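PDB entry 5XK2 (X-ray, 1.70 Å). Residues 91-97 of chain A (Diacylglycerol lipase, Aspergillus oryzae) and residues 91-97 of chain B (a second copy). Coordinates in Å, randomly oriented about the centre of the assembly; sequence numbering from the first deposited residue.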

# COMPACT_ATOMS: atom_id res chain seq x y z
N SER A 91 -6.04 1.03 9.63
CA SER A 91 -6.23 0.49 8.31
C SER A 91 -4.93 -0.12 7.78
O SER A 91 -3.83 0.46 7.93
CB SER A 91 -6.71 1.58 7.35
OG SER A 91 -6.98 1.03 6.08
N TYR A 92 -5.04 -1.29 7.17
CA TYR A 92 -3.87 -1.96 6.63
C TYR A 92 -3.49 -1.43 5.26
O TYR A 92 -2.32 -1.55 4.84
CB TYR A 92 -4.09 -3.47 6.55
CG TYR A 92 -2.80 -4.24 6.36
CD1 TYR A 92 -1.92 -4.43 7.42
CD2 TYR A 92 -2.48 -4.80 5.12
CE1 TYR A 92 -0.74 -5.13 7.25
CE2 TYR A 92 -1.31 -5.50 4.95
CZ TYR A 92 -0.44 -5.67 6.01
OH TYR A 92 0.73 -6.38 5.84
N SER A 93 -4.43 -0.80 4.57
CA SER A 93 -4.09 -0.37 3.22
C SER A 93 -3.45 1.00 3.28
O SER A 93 -4.13 2.02 3.45
CB SER A 93 -5.33 -0.33 2.32
OG SER A 93 -5.01 0.25 1.06
N ILE A 94 -2.14 1.02 3.07
CA ILE A 94 -1.39 2.27 3.04
C ILE A 94 -1.76 3.06 1.80
O ILE A 94 -1.88 4.29 1.86
CB ILE A 94 0.13 2.01 3.05
CG1 ILE A 94 0.54 1.30 4.34
CG2 ILE A 94 0.89 3.33 2.90
CD1 ILE A 94 0.38 2.14 5.60
N ARG A 95 -1.96 2.37 0.68
CA ARG A 95 -2.31 3.08 -0.54
C ARG A 95 -3.65 3.82 -0.37
O ARG A 95 -3.78 4.95 -0.81
CB ARG A 95 -2.33 2.14 -1.76
CG ARG A 95 -3.47 1.13 -1.81
CD ARG A 95 -3.39 0.28 -3.09
NE ARG A 95 -3.77 1.02 -4.29
CZ ARG A 95 -3.58 0.60 -5.54
NH1 ARG A 95 -3.01 -0.57 -5.77
NH2 ARG A 95 -3.97 1.36 -6.55
N ASN A 96 -4.63 3.21 0.29
CA ASN A 96 -5.90 3.89 0.48
C ASN A 96 -5.77 5.10 1.40
O ASN A 96 -6.43 6.12 1.22
CB ASN A 96 -6.95 2.92 1.01
CG ASN A 96 -7.47 1.98 -0.08
OD1 ASN A 96 -7.02 2.03 -1.23
ND2 ASN A 96 -8.41 1.12 0.29
N TRP A 97 -4.88 4.98 2.38
CA TRP A 97 -4.64 6.06 3.32
C TRP A 97 -4.06 7.30 2.62
O TRP A 97 -4.43 8.43 2.91
CB TRP A 97 -3.70 5.57 4.42
CG TRP A 97 -3.37 6.58 5.45
CD1 TRP A 97 -4.25 7.30 6.19
CD2 TRP A 97 -2.06 6.97 5.88
NE1 TRP A 97 -3.57 8.12 7.05
CE2 TRP A 97 -2.22 7.94 6.88
CE3 TRP A 97 -0.76 6.59 5.51
CZ2 TRP A 97 -1.14 8.55 7.52
CZ3 TRP A 97 0.32 7.20 6.15
CH2 TRP A 97 0.12 8.17 7.14
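Chain B (91-97) SYSIRNW

The contact between the two copies is built around a reciprocal arginine–tyrosine stack, in which each chain lays a guanidinium flat on the phenol ring of the other. The guanidinium of Arg B95 covers one face of Tyr A92 with the centres 3.6 Å apart and the planes inclined by 12°; that of Arg A95 covers Tyr B92 at the same separation, with the planes at 6°. In both cases the arginine CZ lies over the ring face, 3.6 Å from the centroid, so the positive charge meets the pi electrons in a cation–pi arrangement. Arg A95 adds a CH–pi contact, its CD lying 3.9 Å from the centroid of the Tyr B92 ring.

Chain B presents the same backbone as chain A. Residues 91–93 form a loop or turn, with Ser B91 extended (phi/psi -64/142°), and a helix begins at Ile B94 and continues beyond Trp B97. Ser B93 caps it: its OG accepts from Asn B96 N at 3.2 Å, just as Ser A93 OG accepts from Asn A96 N at 3.1 Å. The first helical residues of the two chains pair in exchanged register, Ile A94 with Arg B95 (CA atoms 7.1 Å apart) and Arg A95 with Ile B94 (7.0 Å), as expected of a nearly twofold arrangement, and the two helical segments, 94–97 in each chain, run antiparallel.

Each arginine points its CA-to-CB bond toward the other chain and adopts the same p, t, m course through chi1 to chi3. This brings its end to the partner's loop as well as to its ring. Arg B95 NH1 donates to Tyr A92 O at 2.9 Å, and Arg A95 NH1 donates to Tyr B92 O at 2.8 Å, so one tyrosine supplies both an aromatic surface and a carbonyl acceptor. The same nitrogens approach the isoleucines, with Arg B95 NH1 3.6 Å from Ile A94 CG1 and Arg A95 NH1 3.8 Å from Ile B94 CG1.

Water extends the polar contact on both sides. Water 1 accepts from Arg B95 NH1 (3.1 Å from the water O) and donates to Ser A91 O (2.9 Å); water 2 likewise joins Arg A95 NH1 (3.0 Å) to Ser B91 O (3.1 Å). At the ring edges, Asn B96 OD1 lies 4.1 Å from Tyr A92 OH and Asn A96 OD1 lies 3.7 Å from Tyr B92 OH. Trp A97 and Trp B97 take no part. Together the two stretches bury 450 Å², and the arginines contribute the largest shares.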

# COMPACT_ATOMS: atom_id res chain seq x y z
N SER B 91 -1.53 -7.60 -8.58
CA SER B 91 -1.89 -7.51 -7.17
C SER B 91 -2.23 -6.06 -6.79
O SER B 91 -1.59 -5.12 -7.28
CB SER B 91 -0.75 -8.03 -6.30
OG SER B 91 -0.99 -7.75 -4.94
N TYR B 92 -3.22 -5.87 -5.93
CA TYR B 92 -3.62 -4.52 -5.50
C TYR B 92 -2.74 -4.00 -4.37
O TYR B 92 -2.64 -2.78 -4.15
CB TYR B 92 -5.08 -4.50 -5.06
CG TYR B 92 -5.67 -3.11 -4.96
CD1 TYR B 92 -5.90 -2.35 -6.10
CD2 TYR B 92 -5.98 -2.55 -3.73
CE1 TYR B 92 -6.44 -1.08 -6.02
CE2 TYR B 92 -6.52 -1.28 -3.64
CZ TYR B 92 -6.74 -0.55 -4.79
OH TYR B 92 -7.28 0.72 -4.71
N SER B 93 -2.07 -4.91 -3.68
CA SER B 93 -1.36 -4.47 -2.49
C SER B 93 0.03 -4.02 -2.89
O SER B 93 0.89 -4.83 -3.21
CB SER B 93 -1.29 -5.58 -1.45
OG SER B 93 -0.68 -5.11 -0.25
N ILE B 94 0.23 -2.71 -2.84
CA ILE B 94 1.52 -2.14 -3.17
C ILE B 94 2.49 -2.46 -2.05
O ILE B 94 3.64 -2.80 -2.31
CB ILE B 94 1.43 -0.61 -3.40
CG1 ILE B 94 0.63 -0.31 -4.67
CG2 ILE B 94 2.82 -0.00 -3.52
CD1 ILE B 94 1.23 -0.93 -5.93
N ARG B 95 2.01 -2.40 -0.80
CA ARG B 95 2.90 -2.68 0.32
C ARG B 95 3.40 -4.12 0.24
O ARG B 95 4.58 -4.36 0.46
CB ARG B 95 2.23 -2.39 1.68
CG ARG B 95 1.07 -3.29 2.06
CD ARG B 95 0.48 -2.89 3.42
NE ARG B 95 1.33 -3.28 4.54
CZ ARG B 95 1.23 -2.78 5.77
NH1 ARG B 95 0.30 -1.87 6.05
NH2 ARG B 95 2.05 -3.20 6.73
N ASN B 96 2.53 -5.07 -0.11
CA ASN B 96 2.97 -6.46 -0.25
C ASN B 96 4.01 -6.61 -1.36
O ASN B 96 4.94 -7.41 -1.25
CB ASN B 96 1.78 -7.38 -0.51
CG ASN B 96 0.93 -7.60 0.73
OD1 ASN B 96 1.25 -7.10 1.81
ND2 ASN B 96 -0.16 -8.34 0.58
N TRP B 97 3.87 -5.81 -2.41
CA TRP B 97 4.79 -5.86 -3.53
C TRP B 97 6.19 -5.37 -3.14
O TRP B 97 7.21 -5.95 -3.56
CB TRP B 97 4.23 -5.04 -4.70
CG TRP B 97 5.08 -5.07 -5.92
CD1 TRP B 97 5.55 -6.17 -6.56
CD2 TRP B 97 5.58 -3.93 -6.65
NE1 TRP B 97 6.31 -5.80 -7.65
CE2 TRP B 97 6.34 -4.43 -7.73
CE3 TRP B 97 5.45 -2.55 -6.50
CZ2 TRP B 97 6.97 -3.60 -8.65
CZ3 TRP B 97 6.08 -1.72 -7.42
CH2 TRP B 97 6.84 -2.25 -8.47
O HOH W 1 -1.03 -0.23 8.37
O HOH W 2 -1.98 -2.17 -8.13
O HOH W 3 -5.59 3.25 -4.63